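Local coordinates for protein ubiquitin-like-specific protease 2 (Saccharomyces cerevisiae, PDB 5LNB) that cleaves SUMO from modified proteins as a cysteine protease, this chain being the piece that holds its catalytic domain, at residues L158-T163 against K200-P205; Y112-I117 against S125-N130. One frame throughout, in Å; residues are numbered along the deposited sequence.

Interaction 1: L158-T163 against K200-P205; sequences LVNILT and KMKTCP
T163 and M201 meet where two parallel strands run side by side. M201 CG, anti to its backbone N (chi1 179°), is the atom that meets T163 OG1, at 3.5 Å. T163 OG1 also donates to I161 O at 3.2 Å, from above the carbonyl plane. K202 N donates to I161 O as well, at 3.0 Å, from the opposite face of that plane, so two donors grip one oxygen. An alanine in place of T163 would probably leave I161 O without its second donor and open a gap beside M201 CG. The backbone ladder continues on both sides, from K200 N to V159 O at 2.8 Å through to C204 N and T163 O at 2.7 Å. On the face with N160, L162 and K202, OD1 of N160 rests 3.5 Å from K202 CE. Farther along, C204 SG packs 3.8 Å from L162 CB. W237 of helix 230-238 touches both L162 and C204. Helix 172-190 lies on the other face, with I175 against I161, T163 and M201. Strand 159-164, helix 172-190 and strand 199-203 together make a beta-alpha-beta unit at one edge of the mixed sheet of the Ulp1-family catalytic domain.

Interaction 2: Y112-I117 against S125-N130; sequences YVVIPI and SCIITN
V113 pairs with I128 and I115 with C126 in an antiparallel hairpin at the buried middle of the main sheet. Both are hydrogen-bonded pairs. I128 N reaches V113 O at 2.7 Å, and V113 N returns a bond to I128 O along an in-plane lone pair. I115 N donates to C126 O at 2.9 Å in a nearly straight bond (175°). C126 N donates back to I115 O from above the carbonyl plane. P116 has no N-H to give, and it sits opposite S125 in a non-hydrogen-bonded pair, where none is needed across the two strands. S125 OG makes a weak bond to I115 O at 3.4 Å; C126 O is another weak acceptor for the same proton, and the choice is not settled.

Strands 112-119 and 122-129 follow one another directly in the chain, and this beta hairpin forms the inner part of the five-stranded mixed sheet of the catalytic domain. Its two faces pack against different helices.

On the face of V113, I115, C126 and I128, the methyls CD1 of I115 and CD1 of I128 meet 3.7 Å apart. SG of C126 stands between its own backbone N and carbonyl carbon (chi1 68°) and packs 4.0 Å from I115 CB. I178 of helix 172-190 closes over C126 and I128. The other face carries V114 and I127, with I223 and F226 of helix 215-228 above them. Y112 CB lies 3.9 Å from I127 CG2. The edge of the Y112 ring takes T129 CG2 near its plane, and the ring stands edge-to-face with F226.

In the fold
Interactions 1 and 2 share one mixed sheet, and their centres are 9 Å apart. Strands 122-129 and 159-164 are neighbours in it, so the hairpin of interaction 2 adjoins the parallel pair of interaction 1. L162 O probably accepts a hydrogen bond from I127 N at 2.8 Å. L158 O and N130 ND2, 2.9 Å apart, make another probable bond, and T129 OG1 bonds N160 O. Helix 172-190 packs on both contacts. As in other C48 proteases, the triad histidine and aspartate probably lie near the hairpin turn and the end of strand 159-164, with the cysteine at the start of helix 215-228.

Interaction 1: L158-T163 against K200-P205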
ATOM      1  N   LEU A 158     -11.087  19.147   4.033  1.00 41.25           N
ATOM      2  CA  LEU A 158     -11.575  17.790   4.252  1.00 36.86           C
ATOM      3  C   LEU A 158     -10.462  16.771   4.052  1.00 34.24           C
ATOM      4  O   LEU A 158      -9.792  16.772   3.015  1.00 36.66           O
ATOM      5  CB  LEU A 158     -12.738  17.469   3.314  1.00 45.13           C
ATOM      6  CG  LEU A 158     -14.059  18.158   3.662  1.00 51.67           C
ATOM      7  CD1 LEU A 158     -15.156  17.698   2.711  1.00 51.97           C
ATOM      8  CD2 LEU A 158     -14.436  17.862   5.109  1.00 47.52           C
ATOM      9  N   VAL A 159     -10.281  15.899   5.037  1.00 26.89           N
ATOM     10  CA  VAL A 159      -9.349  14.784   4.928  1.00 24.72           C
ATOM     11  C   VAL A 159     -10.072  13.636   4.238  1.00 28.26           C
ATOM     12  O   VAL A 159     -11.134  13.201   4.695  1.00 30.69           O
ATOM     13  CB  VAL A 159      -8.835  14.360   6.311  1.00 21.94           C
ATOM     14  CG1 VAL A 159      -7.915  13.143   6.200  1.00 20.17           C
ATOM     15  CG2 VAL A 159      -8.165  15.554   7.048  1.00 22.38           C
ATOM     16  N   ASN A 160      -9.507  13.148   3.136  1.00 23.93           N
ATOM     17  CA  ASN A 160     -10.136  12.104   2.336  1.00 22.94           C
ATOM     18  C   ASN A 160      -9.339  10.824   2.508  1.00 22.00           C
ATOM     19  O   ASN A 160      -8.135  10.791   2.221  1.00 20.96           O
ATOM     20  CB  ASN A 160     -10.219  12.497   0.860  1.00 25.53           C
ATOM     21  CG  ASN A 160     -11.099  13.715   0.627  1.00 32.31           C
ATOM     22  OD1 ASN A 160     -12.154  13.853   1.234  1.00 37.93           O
ATOM     23  ND2 ASN A 160     -10.660  14.611  -0.246  1.00 37.39           N
ATOM     24  N   ILE A 161      -9.995   9.785   3.000  1.00 26.29           N
ATOM     25  CA  ILE A 161      -9.394   8.463   3.099  1.00 22.02           C
ATOM     26  C   ILE A 161      -9.844   7.702   1.860  1.00 22.00           C
ATOM     27  O   ILE A 161     -10.965   7.194   1.806  1.00 24.71           O
ATOM     28  CB  ILE A 161      -9.785   7.750   4.393  1.00 24.09           C
ATOM     29  CG1 ILE A 161      -9.331   8.591   5.602  1.00 22.24           C
ATOM     30  CG2 ILE A 161      -9.190   6.328   4.420  1.00 17.13           C
ATOM     31  CD1 ILE A 161      -9.763   8.040   6.936  1.00 21.86           C
ATOM     32  N   LEU A 162      -8.980   7.660   0.848  1.00 21.00           N
ATOM     33  CA  LEU A 162      -9.314   7.032  -0.426  1.00 20.10           C
ATOM     34  C   LEU A 162      -9.168   5.519  -0.280  1.00 22.13           C
ATOM     35  O   LEU A 162      -8.049   5.007  -0.159  1.00 16.92           O
ATOM     36  CB  LEU A 162      -8.420   7.592  -1.529  1.00 19.11           C
ATOM     37  CG  LEU A 162      -8.356   9.124  -1.623  1.00 24.97           C
ATOM     38  CD1 LEU A 162      -7.355   9.576  -2.696  1.00 20.71           C
ATOM     39  CD2 LEU A 162      -9.740   9.733  -1.886  1.00 20.50           C
ATOM     40  N   THR A 163     -10.295   4.809  -0.276  1.00 17.65           N
ATOM     41  CA  THR A 163     -10.367   3.385   0.041  1.00 25.09           C
ATOM     42  C   THR A 163     -10.774   2.599  -1.202  1.00 25.84           C
ATOM     43  O   THR A 163     -11.800   2.906  -1.825  1.00 28.20           O
ATOM     44  CB  THR A 163     -11.376   3.132   1.168  1.00 28.76           C
ATOM     45  OG1 THR A 163     -11.134   4.048   2.238  1.00 28.96           O
ATOM     46  CG2 THR A 163     -11.262   1.709   1.703  1.00 20.70           C
ATOM     47  N   LYS A 200     -13.420  12.053   5.778  1.00 28.73           N
ATOM     48  CA  LYS A 200     -14.381  11.386   4.913  1.00 30.66           C
ATOM     49  C   LYS A 200     -13.728  10.173   4.273  1.00 29.02           C
ATOM     50  O   LYS A 200     -12.676  10.291   3.633  1.00 27.81           O
ATOM     51  CB  LYS A 200     -14.909  12.342   3.842  1.00 35.73           C
ATOM     52  CG  LYS A 200     -15.729  13.493   4.409  1.00 49.78           C
ATOM     53  CD  LYS A 200     -16.865  12.980   5.300  1.00 57.69           C
ATOM     54  CE  LYS A 200     -17.651  14.118   5.953  1.00 60.46           C
ATOM     55  NZ  LYS A 200     -18.503  13.610   7.067  1.00 59.39           N
ATOM     56  N   MET A 201     -14.342   9.009   4.462  1.00 27.78           N
ATOM     57  CA  MET A 201     -13.989   7.850   3.662  1.00 26.07           C
ATOM     58  C   MET A 201     -14.612   8.006   2.281  1.00 30.39           C
ATOM     59  O   MET A 201     -15.807   8.296   2.165  1.00 29.20           O
ATOM     60  CB  MET A 201     -14.468   6.558   4.320  1.00 26.61           C
ATOM     61  CG  MET A 201     -14.130   5.336   3.467  1.00 26.82           C
ATOM     62  SD  MET A 201     -15.000   3.815   3.892  1.00 30.59           S
ATOM     63  CE  MET A 201     -16.700   4.241   3.494  1.00 34.91           C
ATOM     64  N   LYS A 202     -13.801   7.843   1.235  1.00 27.58           N
ATOM     65  CA  LYS A 202     -14.283   7.887  -0.139  1.00 28.20           C
ATOM     66  C   LYS A 202     -14.033   6.524  -0.766  1.00 25.19           C
ATOM     67  O   LYS A 202     -12.883   6.081  -0.852  1.00 25.30           O
ATOM     68  CB  LYS A 202     -13.591   8.996  -0.935  1.00 35.72           C
ATOM     69  CG  LYS A 202     -13.709  10.393  -0.316  1.00 41.49           C
ATOM     70  CD  LYS A 202     -15.054  11.050  -0.599  1.00 47.50           C
ATOM     71  CE  LYS A 202     -15.115  12.444   0.005  1.00 60.60           C
ATOM     72  NZ  LYS A 202     -16.447  13.118  -0.170  1.00 69.97           N
ATOM     73  N   THR A 203     -15.109   5.846  -1.162  1.00 26.92           N
ATOM     74  CA  THR A 203     -15.036   4.532  -1.800  1.00 27.96           C
ATOM     75  C   THR A 203     -14.596   4.736  -3.241  1.00 28.52           C
ATOM     76  O   THR A 203     -15.337   5.311  -4.042  1.00 34.55           O
ATOM     77  CB  THR A 203     -16.393   3.827  -1.734  1.00 28.40           C
ATOM     78  OG1 THR A 203     -16.706   3.510  -0.374  1.00 33.93           O
ATOM     79  CG2 THR A 203     -16.389   2.539  -2.556  1.00 23.34           C
ATOM     80  N   CYS A 204     -13.398   4.285  -3.574  1.00 25.78           N
ATOM     81  CA  CYS A 204     -12.868   4.607  -4.889  1.00 27.53           C
ATOM     82  C   CYS A 204     -12.928   3.401  -5.806  1.00 24.72           C
ATOM     83  O   CYS A 204     -12.435   2.328  -5.440  1.00 26.40           O
ATOM     84  CB  CYS A 204     -11.427   5.112  -4.773  1.00 25.21           C
ATOM     85  SG  CYS A 204     -11.304   6.607  -3.773  1.00 24.62           S
ATOM     86  N   PRO A 205     -13.495   3.542  -7.005  1.00 23.31           N
ATOM     87  CA  PRO A 205     -13.626   2.388  -7.910  1.00 22.40           C
ATOM     88  C   PRO A 205     -12.288   1.962  -8.506  1.00 26.03           C
ATOM     89  O   PRO A 205     -11.534   2.777  -9.042  1.00 24.72           O
ATOM     90  CB  PRO A 205     -14.587   2.896  -8.992  1.00 25.19           C
ATOM     91  CG  PRO A 205     -14.381   4.365  -8.997  1.00 30.15           C
ATOM     92  CD  PRO A 205     -14.098   4.759  -7.568  1.00 23.44           C
TER

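Interaction 2: Y112-I117 against S125-N130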
ATOM      1  N   TYR A 112       0.399  11.919   0.908  1.00 23.20           N
ATOM      2  CA  TYR A 112      -0.188  10.583   0.752  1.00 19.29           C
ATOM      3  C   TYR A 112       0.298   9.703   1.892  1.00 20.34           C
ATOM      4  O   TYR A 112       1.503   9.488   2.039  1.00 25.23           O
ATOM      5  CB  TYR A 112       0.183   9.946  -0.604  1.00 17.66           C
ATOM      6  CG  TYR A 112       0.174  10.934  -1.750  1.00 18.97           C
ATOM      7  CD1 TYR A 112      -1.021  11.416  -2.278  1.00 20.20           C
ATOM      8  CD2 TYR A 112       1.365  11.413  -2.282  1.00 19.97           C
ATOM      9  CE1 TYR A 112      -1.022  12.355  -3.316  1.00 23.57           C
ATOM     10  CE2 TYR A 112       1.376  12.336  -3.315  1.00 21.91           C
ATOM     11  CZ  TYR A 112       0.186  12.809  -3.821  1.00 24.18           C
ATOM     12  OH  TYR A 112       0.227  13.728  -4.836  1.00 29.67           O
ATOM     13  N   VAL A 113      -0.624   9.197   2.701  1.00 17.44           N
ATOM     14  CA  VAL A 113      -0.297   8.204   3.720  1.00 16.60           C
ATOM     15  C   VAL A 113      -0.974   6.903   3.306  1.00 22.40           C
ATOM     16  O   VAL A 113      -2.207   6.842   3.198  1.00 21.95           O
ATOM     17  CB  VAL A 113      -0.727   8.649   5.123  1.00 15.30           C
ATOM     18  CG1 VAL A 113      -0.321   7.607   6.160  1.00 14.86           C
ATOM     19  CG2 VAL A 113      -0.106  10.014   5.466  1.00 20.88           C
ATOM     20  N   VAL A 114      -0.166   5.874   3.052  1.00 22.51           N
ATOM     21  CA  VAL A 114      -0.626   4.643   2.415  1.00 19.44           C
ATOM     22  C   VAL A 114      -0.796   3.574   3.482  1.00 17.16           C
ATOM     23  O   VAL A 114       0.160   3.235   4.189  1.00 20.78           O
ATOM     24  CB  VAL A 114       0.351   4.177   1.326  1.00 17.75           C
ATOM     25  CG1 VAL A 114      -0.170   2.880   0.660  1.00 20.91           C
ATOM     26  CG2 VAL A 114       0.563   5.288   0.284  1.00 16.38           C
ATOM     27  N   ILE A 115      -2.000   3.025   3.592  1.00 16.99           N
ATOM     28  CA  ILE A 115      -2.250   2.017   4.619  1.00 19.65           C
ATOM     29  C   ILE A 115      -2.886   0.776   4.009  1.00 21.06           C
ATOM     30  O   ILE A 115      -4.105   0.758   3.774  1.00 20.37           O
ATOM     31  CB  ILE A 115      -3.128   2.578   5.744  1.00 21.91           C
ATOM     32  CG1 ILE A 115      -2.483   3.830   6.338  1.00 22.42           C
ATOM     33  CG2 ILE A 115      -3.361   1.507   6.808  1.00 19.90           C
ATOM     34  CD1 ILE A 115      -3.334   4.501   7.396  1.00 21.97           C
ATOM     35  N   PRO A 116      -2.113  -0.274   3.726  1.00 20.71           N
ATOM     36  CA  PRO A 116      -2.728  -1.542   3.309  1.00 17.83           C
ATOM     37  C   PRO A 116      -3.374  -2.249   4.495  1.00 19.63           C
ATOM     38  O   PRO A 116      -2.884  -2.181   5.626  1.00 19.54           O
ATOM     39  CB  PRO A 116      -1.559  -2.343   2.726  1.00 22.18           C
ATOM     40  CG  PRO A 116      -0.335  -1.693   3.221  1.00 25.53           C
ATOM     41  CD  PRO A 116      -0.656  -0.257   3.522  1.00 23.78           C
ATOM     42  N   ILE A 117      -4.491  -2.928   4.226  1.00 20.43           N
ATOM     43  CA  ILE A 117      -5.356  -3.473   5.266  1.00 20.68           C
ATOM     44  C   ILE A 117      -5.562  -4.958   5.010  1.00 21.29           C
ATOM     45  O   ILE A 117      -6.031  -5.353   3.934  1.00 20.88           O
ATOM     46  CB  ILE A 117      -6.704  -2.729   5.327  1.00 21.29           C
ATOM     47  CG1 ILE A 117      -6.457  -1.285   5.788  1.00 20.55           C
ATOM     48  CG2 ILE A 117      -7.688  -3.456   6.236  1.00 16.86           C
ATOM     49  CD1 ILE A 117      -7.685  -0.406   5.799  1.00 17.01           C
ATOM     50  N   SER A 125      -6.991  -1.537   0.620  1.00 22.88           N
ATOM     51  CA  SER A 125      -6.050  -0.489   1.001  1.00 21.48           C
ATOM     52  C   SER A 125      -6.730   0.875   1.000  1.00 21.65           C
ATOM     53  O   SER A 125      -7.761   1.083   0.357  1.00 19.54           O
ATOM     54  CB  SER A 125      -4.840  -0.484   0.060  1.00 21.51           C
ATOM     55  OG  SER A 125      -3.892   0.499   0.425  1.00 24.41           O
ATOM     56  N   CYS A 126      -6.130   1.817   1.718  1.00 17.85           N
ATOM     57  CA  CYS A 126      -6.549   3.201   1.597  1.00 22.27           C
ATOM     58  C   CYS A 126      -5.320   4.098   1.513  1.00 22.94           C
ATOM     59  O   CYS A 126      -4.201   3.687   1.817  1.00 20.25           O
ATOM     60  CB  CYS A 126      -7.462   3.625   2.753  1.00 20.39           C
ATOM     61  SG  CYS A 126      -6.657   3.701   4.318  1.00 26.84           S
ATOM     62  N   ILE A 127      -5.548   5.320   1.053  1.00 22.43           N
ATOM     63  CA  ILE A 127      -4.530   6.353   0.950  1.00 24.31           C
ATOM     64  C   ILE A 127      -5.141   7.624   1.523  1.00 23.35           C
ATOM     65  O   ILE A 127      -6.201   8.070   1.062  1.00 21.25           O
ATOM     66  CB  ILE A 127      -4.061   6.571  -0.499  1.00 21.18           C
ATOM     67  CG1 ILE A 127      -3.434   5.300  -1.051  1.00 20.19           C
ATOM     68  CG2 ILE A 127      -3.074   7.739  -0.578  1.00 19.89           C
ATOM     69  CD1 ILE A 127      -2.887   5.432  -2.481  1.00 23.10           C
ATOM     70  N   ILE A 128      -4.501   8.180   2.547  1.00 20.70           N
ATOM     71  CA  ILE A 128      -5.015   9.363   3.231  1.00 19.34           C
ATOM     72  C   ILE A 128      -4.439  10.598   2.557  1.00 23.76           C
ATOM     73  O   ILE A 128      -3.215  10.742   2.459  1.00 24.81           O
ATOM     74  CB  ILE A 128      -4.662   9.346   4.723  1.00 22.38           C
ATOM     75  CG1 ILE A 128      -4.990   7.983   5.340  1.00 21.06           C
ATOM     76  CG2 ILE A 128      -5.410  10.468   5.449  1.00 21.66           C
ATOM     77  CD1 ILE A 128      -4.712   7.925   6.836  1.00 19.95           C
ATOM     78  N   THR A 129      -5.314  11.493   2.096  1.00 20.33           N
ATOM     79  CA  THR A 129      -4.899  12.724   1.442  1.00 20.83           C
ATOM     80  C   THR A 129      -5.395  13.943   2.218  1.00 24.42           C
ATOM     81  O   THR A 129      -6.313  13.860   3.042  1.00 21.41           O
ATOM     82  CB  THR A 129      -5.423  12.792  -0.005  1.00 22.99           C
ATOM     83  OG1 THR A 129      -6.859  12.843   0.007  1.00 26.78           O
ATOM     84  CG2 THR A 129      -4.965  11.569  -0.805  1.00 19.24           C
ATOM     85  N   ASN A 130      -4.775  15.087   1.931  1.00 28.05           N
ATOM     86  CA  ASN A 130      -5.120  16.410   2.451  1.00 29.41           C
ATOM     87  C   ASN A 130      -4.687  16.626   3.899  1.00 31.59           C
ATOM     88  O   ASN A 130      -5.042  17.674   4.479  1.00 31.78           O
ATOM     89  CB  ASN A 130      -6.620  16.710   2.332  1.00 28.36           C
ATOM     90  CG  ASN A 130      -7.014  17.047   0.918  1.00 39.32           C
ATOM     91  OD1 ASN A 130      -6.181  17.510   0.138  1.00 43.74           O
ATOM     92  ND2 ASN A 130      -8.280  16.815   0.569  1.00 42.75           N
TER